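Oligopeptide-binding protein oppA (Lactococcus lactis, PDB 3DRF) captures oligopeptides outside the cell as the receptor of the OppABCDF ABC transporter, closing round them in the manner of a Venus fly-trap. Local coordinates at residues L409-A414 and I436-S441; R323-Q328 and D465-D470; T115-E120 and D164-K169. All blocks are in the same frame, centred on the assembly; numbering follows the deposited sequence.

Contacts 1 and 2 form one connected region, while contact 3 stands apart from both. The centres of contacts 1 and 2 are 10 Å apart, and the two meet on the same mixed sheet, where strands 407-414 and 468-474 are neighbours; Tyr413 of the first probably hydrogen-bonds Asp470 of the second. Along the chain contact 3 closes first, and contact 1 is then completed between the two segments of contact 2. Contact 3 has its centre 53 Å from that of contact 1 and 46 Å from that of contact 2. Contacts 1 and 2 thus tie strands and a loop into one region of this peptide receptor, while contact 3 holds the start of helix 116-127 across the chain's centre.

Contact 1. Residues L409-A414 and I436-S441; sequences LSLVYA and IGVKVS
Val440 CG1 and Tyr413 CG both stand anti to their own backbone N (chi1 177° and 179°), and Val440 CG1 packs 3.4 Å from Tyr413 CB, lying obliquely to the ring. In Val438, too, CG1 is anti to the backbone N, and the two methyls meet different partners. Val438 CG2 lies 3.6 Å from Leu409 CD2, while its CG1 approaches Leu411 CD1 at the longer distance of 4.1 Å. The backbones run parallel, with Ser410, Leu411 and Val412 paired to Lys439, Val440 and Ser441. Four backbone bonds alternate between them: Lys439 N to Leu409 O, Leu411 N to Lys439 O (2.8 Å), Ser441 N to Leu411 O, and Tyr413 N to Ser441 O, the last almost straight at 175°. Leu411 O is gripped further by a water that donates to it. Leu411 and Val440 share one face of the sheet; Ser410, Val412, Lys439 and Ser441 line the other, where the lysine amine forms a salt bridge with Glu408. Tyr413 sends its hydroxyl to Asp470 and meets Trp433 edge-to-face. Gly437, at positive phi, closes helix 422-435 as the C-prime residue of a Schellman motif, after which the chain enters strand 439-442 and completes a beta-alpha-beta crossover.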
loop_
_atom_site.group_PDB
_atom_site.type_symbol
_atom_site.label_atom_id
_atom_site.label_comp_id
_atom_site.label_asym_id
_atom_site.label_seq_id
_atom_site.Cartn_x
_atom_site.Cartn_y
_atom_site.Cartn_z
ATOM N N LEU A 409 20.232 -1.669 -26.430
ATOM C CA LEU A 409 19.786 -1.600 -25.037
ATOM C C LEU A 409 18.818 -0.419 -24.878
ATOM O O LEU A 409 19.209 0.664 -24.435
ATOM C CB LEU A 409 20.997 -1.520 -24.101
ATOM C CG LEU A 409 20.767 -1.636 -22.601
ATOM C CD1 LEU A 409 19.884 -2.819 -22.260
ATOM C CD2 LEU A 409 22.105 -1.762 -21.879
ATOM N N SER A 410 17.571 -0.648 -25.285
ATOM C CA SER A 410 16.518 0.361 -25.267
ATOM C C SER A 410 15.374 -0.167 -24.412
ATOM O O SER A 410 15.037 -1.348 -24.489
ATOM C CB SER A 410 16.026 0.655 -26.686
ATOM O OG SER A 410 17.106 1.039 -27.523
ATOM N N LEU A 411 14.833 0.701 -23.575
ATOM C CA LEU A 411 13.771 0.331 -22.608
ATOM C C LEU A 411 12.718 1.431 -22.510
ATOM O O LEU A 411 12.978 2.576 -22.678
ATOM C CB LEU A 411 14.368 0.070 -21.197
ATOM C CG LEU A 411 15.492 -0.998 -21.189
ATOM C CD1 LEU A 411 16.248 -1.000 -19.838
ATOM C CD2 LEU A 411 14.928 -2.355 -21.427
ATOM N N VAL A 412 11.531 0.985 -22.146
ATOM C CA VAL A 412 10.401 1.880 -21.915
ATOM C C VAL A 412 10.200 2.102 -20.416
ATOM O O VAL A 412 10.036 1.177 -19.679
ATOM C CB VAL A 412 9.098 1.275 -22.531
ATOM C CG1 VAL A 412 7.886 2.110 -22.108
ATOM C CG2 VAL A 412 9.202 1.151 -24.079
ATOM N N TYR A 413 10.140 3.364 -20.049
ATOM C CA TYR A 413 9.971 3.792 -18.651
ATOM C C TYR A 413 8.568 4.357 -18.465
ATOM O O TYR A 413 8.259 5.432 -18.937
ATOM C CB TYR A 413 10.968 4.886 -18.370
ATOM C CG TYR A 413 11.007 5.543 -16.955
ATOM C CD1 TYR A 413 10.480 4.926 -15.803
ATOM C CD2 TYR A 413 11.624 6.790 -16.782
ATOM C CE1 TYR A 413 10.572 5.558 -14.562
ATOM C CE2 TYR A 413 11.721 7.383 -15.591
ATOM C CZ TYR A 413 11.180 6.758 -14.474
ATOM O OH TYR A 413 11.262 7.328 -13.241
ATOM N N ALA A 414 7.737 3.591 -17.778
ATOM C CA ALA A 414 6.368 4.033 -17.429
ATOM C C ALA A 414 6.392 4.960 -16.167
ATOM O O ALA A 414 5.967 4.591 -15.104
ATOM C CB ALA A 414 5.430 2.811 -17.195
ATOM N N ILE A 436 25.213 5.945 -19.203
ATOM C CA ILE A 436 25.698 4.535 -19.178
ATOM C C ILE A 436 25.311 3.727 -20.417
ATOM O O ILE A 436 25.424 2.567 -20.430
ATOM C CB ILE A 436 25.285 3.754 -17.887
ATOM C CG1 ILE A 436 23.745 3.636 -17.799
ATOM C CG2 ILE A 436 25.905 4.454 -16.575
ATOM C CD1 ILE A 436 23.246 2.567 -16.809
ATOM N N GLY A 437 24.858 4.409 -21.447
ATOM C CA GLY A 437 24.563 3.803 -22.737
ATOM C C GLY A 437 23.267 2.999 -22.819
ATOM O O GLY A 437 23.120 2.155 -23.620
ATOM N N VAL A 438 22.325 3.402 -21.988
ATOM C CA VAL A 438 20.980 2.814 -21.990
ATOM C C VAL A 438 19.994 3.862 -22.507
ATOM O O VAL A 438 19.900 4.940 -21.984
ATOM C CB VAL A 438 20.591 2.362 -20.568
ATOM C CG1 VAL A 438 19.151 1.738 -20.589
ATOM C CG2 VAL A 438 21.636 1.342 -20.066
ATOM N N LYS A 439 19.279 3.511 -23.552
ATOM C CA LYS A 439 18.277 4.373 -24.144
ATOM C C LYS A 439 16.908 4.102 -23.501
ATOM O O LYS A 439 16.372 3.060 -23.588
ATOM C CB LYS A 439 18.159 4.173 -25.660
ATOM C CG LYS A 439 17.252 5.225 -26.304
ATOM C CD LYS A 439 16.855 4.824 -27.714
ATOM C CE LYS A 439 17.950 5.105 -28.607
ATOM N NZ LYS A 439 17.612 4.862 -30.063
ATOM N N VAL A 440 16.400 5.106 -22.825
ATOM C CA VAL A 440 15.137 4.975 -22.084
ATOM C C VAL A 440 14.155 6.056 -22.584
ATOM O O VAL A 440 14.503 7.191 -22.689
ATOM C CB VAL A 440 15.407 5.121 -20.554
ATOM C CG1 VAL A 440 14.072 5.062 -19.764
ATOM C CG2 VAL A 440 16.317 4.045 -20.068
ATOM N N SER A 441 12.944 5.650 -22.887
ATOM C CA SER A 441 11.923 6.586 -23.332
ATOM C C SER A 441 10.631 6.378 -22.559
ATOM O O SER A 441 10.297 5.262 -22.152
ATOM C CB SER A 441 11.683 6.464 -24.833
ATOM O OG SER A 441 11.209 5.188 -25.178
HETATM O O HOH W 1 13.775 3.513 -25.442
#

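Contact 2. Residues R323-Q328 and D465-D470; sequences RKTPLQ and DWDITD
Asp467, Arg323 and Leu327 bury the most surface here, and the first two meet through a single carboxylate oxygen. Arg323 NH1 and NH2 both donate to Asp467 OD1, at 3.0 and 2.9 Å, in an end-on salt bridge. The oxygen lies in the guanidinium plane, but the carboxylate is turned 45° against that plane: NH1 meets OD1 nearly along its C-O axis, whereas NH2 comes from above the carboxylate. The arginine chain is extended from CG to NE, with CD anti across chi2 (166°), and carries the guanidinium to the aspartate, which it crosses at about a right angle. Trp466 O sits over one guanidinium face, 3.1 Å above the plane and offset toward the rim. Further bonds fix the rotation of the group, from NE to Asn464 OD1 and from NH1 to Asn308 O. In this way the loop leading to helix 330-339 is tied to the start of strand 468-474, in the mixed sheet of this periplasmic-binding-protein-like fold. Asp467 OD2 takes the backbone N-H of Val412 on the neighbouring strand, so both carboxylate oxygens are engaged. A water donates to Asp467 OD1 at 2.7 Å and also hydrogen-bonds Thr325 OG1, which accepts from Leu327 N (3.2 Å) in an ST turn. Leu327 adds van der Waals packing: its CD1 lies 3.3 Å from Asp467 O and 3.8 Å from Asp467 CB.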
loop_
_atom_site.group_PDB
_atom_site.type_symbol
_atom_site.label_atom_id
_atom_site.label_comp_id
_atom_site.label_asym_id
_atom_site.label_seq_id
_atom_site.Cartn_x
_atom_site.Cartn_y
_atom_site.Cartn_z
ATOM N N ARG A 323 9.496 -13.291 -18.918
ATOM C CA ARG A 323 9.539 -12.239 -19.936
ATOM C C ARG A 323 10.918 -12.153 -20.566
ATOM O O ARG A 323 11.889 -12.105 -19.910
ATOM C CB ARG A 323 9.155 -10.890 -19.306
ATOM C CG ARG A 323 9.005 -9.719 -20.334
ATOM C CD ARG A 323 8.307 -8.498 -19.754
ATOM N NE ARG A 323 8.225 -7.431 -20.740
ATOM C CZ ARG A 323 9.067 -6.422 -20.840
ATOM N NH1 ARG A 323 10.077 -6.294 -19.996
ATOM N NH2 ARG A 323 8.912 -5.544 -21.834
ATOM N N LYS A 324 10.931 -12.050 -21.898
ATOM C CA LYS A 324 12.186 -11.908 -22.641
ATOM C C LYS A 324 12.545 -10.435 -22.696
ATOM O O LYS A 324 11.815 -9.671 -23.189
ATOM C CB LYS A 324 12.065 -12.506 -24.049
ATOM C CG LYS A 324 11.938 -13.979 -23.969
ATOM C CD LYS A 324 11.943 -14.678 -25.311
ATOM C CE LYS A 324 11.513 -16.113 -25.094
ATOM N NZ LYS A 324 10.119 -16.076 -24.721
ATOM N N THR A 325 13.673 -10.070 -22.107
ATOM C CA THR A 325 14.065 -8.665 -22.001
ATOM C C THR A 325 15.564 -8.553 -21.592
ATOM O O THR A 325 16.024 -9.377 -20.891
ATOM C CB THR A 325 13.174 -7.917 -20.936
ATOM O OG1 THR A 325 13.700 -6.627 -20.664
ATOM C CG2 THR A 325 13.030 -8.668 -19.576
ATOM N N PRO A 326 16.255 -7.481 -21.989
ATOM C CA PRO A 326 17.605 -7.256 -21.465
ATOM C C PRO A 326 17.664 -7.248 -19.920
ATOM O O PRO A 326 18.662 -7.530 -19.334
ATOM C CB PRO A 326 17.974 -5.884 -22.058
ATOM C CG PRO A 326 17.229 -5.870 -23.407
ATOM C CD PRO A 326 15.893 -6.445 -22.983
ATOM N N LEU A 327 16.530 -6.899 -19.304
ATOM C CA LEU A 327 16.430 -6.897 -17.837
ATOM C C LEU A 327 16.516 -8.260 -17.182
ATOM O O LEU A 327 16.606 -8.330 -16.016
ATOM C CB LEU A 327 15.163 -6.161 -17.375
ATOM C CG LEU A 327 15.249 -4.635 -17.659
ATOM C CD1 LEU A 327 13.814 -4.005 -17.540
ATOM C CD2 LEU A 327 16.237 -3.917 -16.803
ATOM N N GLN A 328 16.504 -9.331 -17.983
ATOM C CA GLN A 328 16.836 -10.669 -17.499
ATOM C C GLN A 328 18.288 -10.721 -17.033
ATOM O O GLN A 328 18.605 -11.576 -16.321
ATOM C CB GLN A 328 16.668 -11.705 -18.631
ATOM C CG GLN A 328 15.244 -11.998 -19.095
ATOM C CD GLN A 328 15.224 -12.882 -20.374
ATOM O OE1 GLN A 328 15.397 -12.434 -21.476
ATOM N NE2 GLN A 328 14.976 -14.159 -20.173
ATOM N N ASP A 465 4.480 -4.229 -22.268
ATOM C CA ASP A 465 4.868 -2.998 -23.001
ATOM C C ASP A 465 5.503 -1.885 -22.164
ATOM O O ASP A 465 5.507 -0.754 -22.509
ATOM C CB ASP A 465 3.646 -2.465 -23.753
ATOM C CG ASP A 465 2.520 -1.967 -22.815
ATOM O OD1 ASP A 465 2.641 -2.094 -21.582
ATOM O OD2 ASP A 465 1.526 -1.441 -23.334
ATOM N N TRP A 466 5.982 -2.293 -21.005
ATOM C CA TRP A 466 6.825 -1.453 -20.167
ATOM C C TRP A 466 7.986 -2.306 -19.627
ATOM O O TRP A 466 7.895 -3.488 -19.501
ATOM C CB TRP A 466 6.021 -0.794 -19.018
ATOM C CG TRP A 466 5.492 -1.830 -18.014
ATOM C CD1 TRP A 466 4.357 -2.556 -18.120
ATOM C CD2 TRP A 466 6.094 -2.183 -16.752
ATOM N NE1 TRP A 466 4.197 -3.363 -16.994
ATOM C CE2 TRP A 466 5.262 -3.154 -16.159
ATOM C CE3 TRP A 466 7.257 -1.797 -16.096
ATOM C CZ2 TRP A 466 5.565 -3.752 -14.941
ATOM C CZ3 TRP A 466 7.559 -2.399 -14.898
ATOM C CH2 TRP A 466 6.705 -3.347 -14.317
ATOM N N ASP A 467 9.081 -1.609 -19.338
ATOM C CA ASP A 467 10.263 -2.218 -18.763
ATOM C C ASP A 467 10.619 -1.755 -17.343
ATOM O O ASP A 467 11.003 -2.565 -16.539
ATOM C CB ASP A 467 11.481 -1.967 -19.690
ATOM C CG ASP A 467 11.266 -2.545 -21.083
ATOM O OD1 ASP A 467 11.116 -3.748 -21.128
ATOM O OD2 ASP A 467 11.255 -1.775 -22.038
ATOM N N ILE A 468 10.520 -0.452 -17.117
ATOM C CA ILE A 468 10.867 0.166 -15.817
ATOM C C ILE A 468 9.643 0.975 -15.420
ATOM O O ILE A 468 9.045 1.626 -16.226
ATOM C CB ILE A 468 12.057 1.149 -15.976
ATOM C CG1 ILE A 468 13.314 0.449 -16.559
ATOM C CG2 ILE A 468 12.427 1.834 -14.610
ATOM C CD1 ILE A 468 14.400 1.495 -17.035
ATOM N N THR A 469 9.288 0.945 -14.141
ATOM C CA THR A 469 8.281 1.852 -13.581
ATOM C C THR A 469 8.695 2.154 -12.133
ATOM O O THR A 469 9.548 1.570 -11.601
ATOM C CB THR A 469 6.826 1.298 -13.738
ATOM O OG1 THR A 469 5.914 2.389 -13.506
ATOM C CG2 THR A 469 6.537 0.234 -12.687
ATOM N N ASP A 470 7.983 3.108 -11.545
ATOM C CA ASP A 470 8.140 3.517 -10.137
ATOM C C ASP A 470 6.855 3.221 -9.410
ATOM O O ASP A 470 5.811 3.540 -9.899
ATOM C CB ASP A 470 8.396 5.030 -10.054
ATOM C CG ASP A 470 9.662 5.451 -10.797
ATOM O OD1 ASP A 470 10.685 4.804 -10.561
ATOM O OD2 ASP A 470 9.602 6.385 -11.554
HETATM O O HOH W 2 12.766 -5.144 -22.784
#

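Contact 3. Residues T115-E120 and D164-K169; sequences TAKDYE and DGENGK
A capping box opens helix 116-127, and a type I beta turn from Gly165 to Gly168 docks against that end, supplying carbonyls to N-H groups of the first helical turn. Ala116 N donates to Gly168 O at 2.8 Å, and Lys117 N to Glu166 O at 3.1 Å, the latter in the carbonyl plane on a lone pair. Thr115 is the N-cap. Its N donates to Asp118 OD2 from above the carboxylate plane, and its OG1 accepts a weak bond from Asp118 N in return. Thr115 CB packs 3.4 Å from Glu166 O, while CG2 faces Asn167. Ala116 CB touches the carbonyl oxygens of Gly165 and Gly168, both at 3.6 Å, and also packs on Phe162 and Ile171. Outside this, Lys117 and Glu166 lie side by side and point the same way; a bend at chi2 (57°) sets Lys117 CD 3.6 Å from Glu166 OE1. The lysine amine forms salt bridges with Glu120 and Glu124 as well as a cation-pi contact with Tyr197. An alanine here would probably leave Glu120 and Glu124 without their shared positive mate and open a gap beside the glutamate chain. A water joins the ends of Lys117 and Glu166, accepting from Lys117 NZ and donating to Glu166 OE2 at 2.8 Å.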
loop_
_atom_site.group_PDB
_atom_site.type_symbol
_atom_site.label_atom_id
_atom_site.label_comp_id
_atom_site.label_asym_id
_atom_site.label_seq_id
_atom_site.Cartn_x
_atom_site.Cartn_y
_atom_site.Cartn_z
ATOM N N THR A 115 -22.041 -8.929 12.336
ATOM C CA THR A 115 -22.032 -10.326 12.775
ATOM C C THR A 115 -20.787 -11.082 12.347
ATOM O O THR A 115 -20.011 -10.651 11.539
ATOM C CB THR A 115 -23.266 -11.110 12.144
ATOM O OG1 THR A 115 -23.056 -11.259 10.741
ATOM C CG2 THR A 115 -24.605 -10.367 12.469
ATOM N N ALA A 116 -20.664 -12.289 12.864
ATOM C CA ALA A 116 -19.560 -13.226 12.531
ATOM C C ALA A 116 -19.479 -13.422 10.992
ATOM O O ALA A 116 -18.395 -13.411 10.420
ATOM C CB ALA A 116 -19.810 -14.593 13.261
ATOM N N LYS A 117 -20.625 -13.592 10.345
ATOM C CA LYS A 117 -20.643 -13.755 8.895
ATOM C C LYS A 117 -20.061 -12.539 8.107
ATOM O O LYS A 117 -19.434 -12.720 7.110
ATOM C CB LYS A 117 -22.089 -14.032 8.431
ATOM C CG LYS A 117 -22.298 -14.109 6.882
ATOM C CD LYS A 117 -21.388 -15.202 6.224
ATOM C CE LYS A 117 -21.684 -15.229 4.678
ATOM N NZ LYS A 117 -20.759 -16.271 4.053
ATOM N N ASP A 118 -20.275 -11.316 8.623
ATOM C CA ASP A 118 -19.685 -10.094 8.001
ATOM C C ASP A 118 -18.147 -10.148 7.971
ATOM O O ASP A 118 -17.548 -9.644 7.113
ATOM C CB ASP A 118 -20.173 -8.848 8.759
ATOM C CG ASP A 118 -21.679 -8.622 8.632
ATOM O OD1 ASP A 118 -22.250 -9.063 7.653
ATOM O OD2 ASP A 118 -22.211 -8.041 9.526
ATOM N N TYR A 119 -17.583 -10.719 9.030
ATOM C CA TYR A 119 -16.107 -10.896 9.082
ATOM C C TYR A 119 -15.579 -11.960 8.082
ATOM O O TYR A 119 -14.667 -11.728 7.374
ATOM C CB TYR A 119 -15.716 -11.221 10.537
ATOM C CG TYR A 119 -14.206 -11.374 10.656
ATOM C CD1 TYR A 119 -13.320 -10.294 10.411
ATOM C CD2 TYR A 119 -13.662 -12.606 10.943
ATOM C CE1 TYR A 119 -11.927 -10.468 10.499
ATOM C CE2 TYR A 119 -12.277 -12.791 11.036
ATOM C CZ TYR A 119 -11.424 -11.722 10.793
ATOM O OH TYR A 119 -10.046 -11.907 10.885
ATOM N N GLU A 120 -16.213 -13.124 8.089
ATOM C CA GLU A 120 -15.889 -14.163 7.102
ATOM C C GLU A 120 -16.102 -13.638 5.670
ATOM O O GLU A 120 -15.343 -13.949 4.783
ATOM C CB GLU A 120 -16.768 -15.429 7.390
ATOM C CG GLU A 120 -16.494 -16.564 6.378
ATOM C CD GLU A 120 -17.291 -16.466 5.052
ATOM O OE1 GLU A 120 -18.197 -15.686 4.937
ATOM O OE2 GLU A 120 -16.918 -17.262 4.179
ATOM N N ASP A 164 -20.730 -19.066 17.956
ATOM C CA ASP A 164 -22.102 -18.660 18.354
ATOM C C ASP A 164 -22.940 -18.390 17.111
ATOM O O ASP A 164 -23.813 -17.595 17.131
ATOM C CB ASP A 164 -22.063 -17.482 19.339
ATOM C CG ASP A 164 -23.442 -17.218 20.004
ATOM O OD1 ASP A 164 -24.228 -18.138 20.208
ATOM O OD2 ASP A 164 -23.683 -16.036 20.272
ATOM N N GLY A 165 -22.656 -19.098 16.036
ATOM C CA GLY A 165 -23.403 -19.000 14.774
ATOM C C GLY A 165 -23.022 -17.815 13.912
ATOM O O GLY A 165 -22.361 -16.938 14.300
ATOM N N GLU A 166 -23.498 -17.851 12.679
ATOM C CA GLU A 166 -23.241 -16.792 11.677
ATOM C C GLU A 166 -23.739 -15.436 12.136
ATOM O O GLU A 166 -23.193 -14.478 11.806
ATOM C CB GLU A 166 -23.878 -17.158 10.315
ATOM C CG GLU A 166 -23.058 -18.243 9.585
ATOM C CD GLU A 166 -23.282 -18.315 8.069
ATOM O OE1 GLU A 166 -23.955 -17.406 7.569
ATOM O OE2 GLU A 166 -22.771 -19.249 7.452
ATOM N N ASN A 167 -24.809 -15.415 12.905
ATOM C CA ASN A 167 -25.427 -14.185 13.396
ATOM C C ASN A 167 -24.972 -13.801 14.809
ATOM O O ASN A 167 -25.406 -12.829 15.367
ATOM C CB ASN A 167 -26.973 -14.264 13.276
ATOM C CG ASN A 167 -27.434 -14.227 11.828
ATOM O OD1 ASN A 167 -26.920 -13.504 11.018
ATOM N ND2 ASN A 167 -28.344 -15.086 11.509
ATOM N N GLY A 168 -24.050 -14.603 15.355
ATOM C CA GLY A 168 -23.335 -14.288 16.595
ATOM C C GLY A 168 -22.178 -13.308 16.352
ATOM O O GLY A 168 -22.056 -12.701 15.288
ATOM N N LYS A 169 -21.379 -13.178 17.391
ATOM C CA LYS A 169 -20.325 -12.151 17.438
ATOM C C LYS A 169 -18.890 -12.727 17.447
ATOM O O LYS A 169 -17.964 -11.995 17.520
ATOM C CB LYS A 169 -20.569 -11.245 18.680
ATOM C CG LYS A 169 -21.844 -10.411 18.627
ATOM C CD LYS A 169 -21.698 -9.236 17.671
ATOM C CE LYS A 169 -23.057 -8.449 17.619
ATOM N NZ LYS A 169 -22.857 -7.104 17.019
HETATM O O HOH W 3 -21.055 -18.902 5.249
#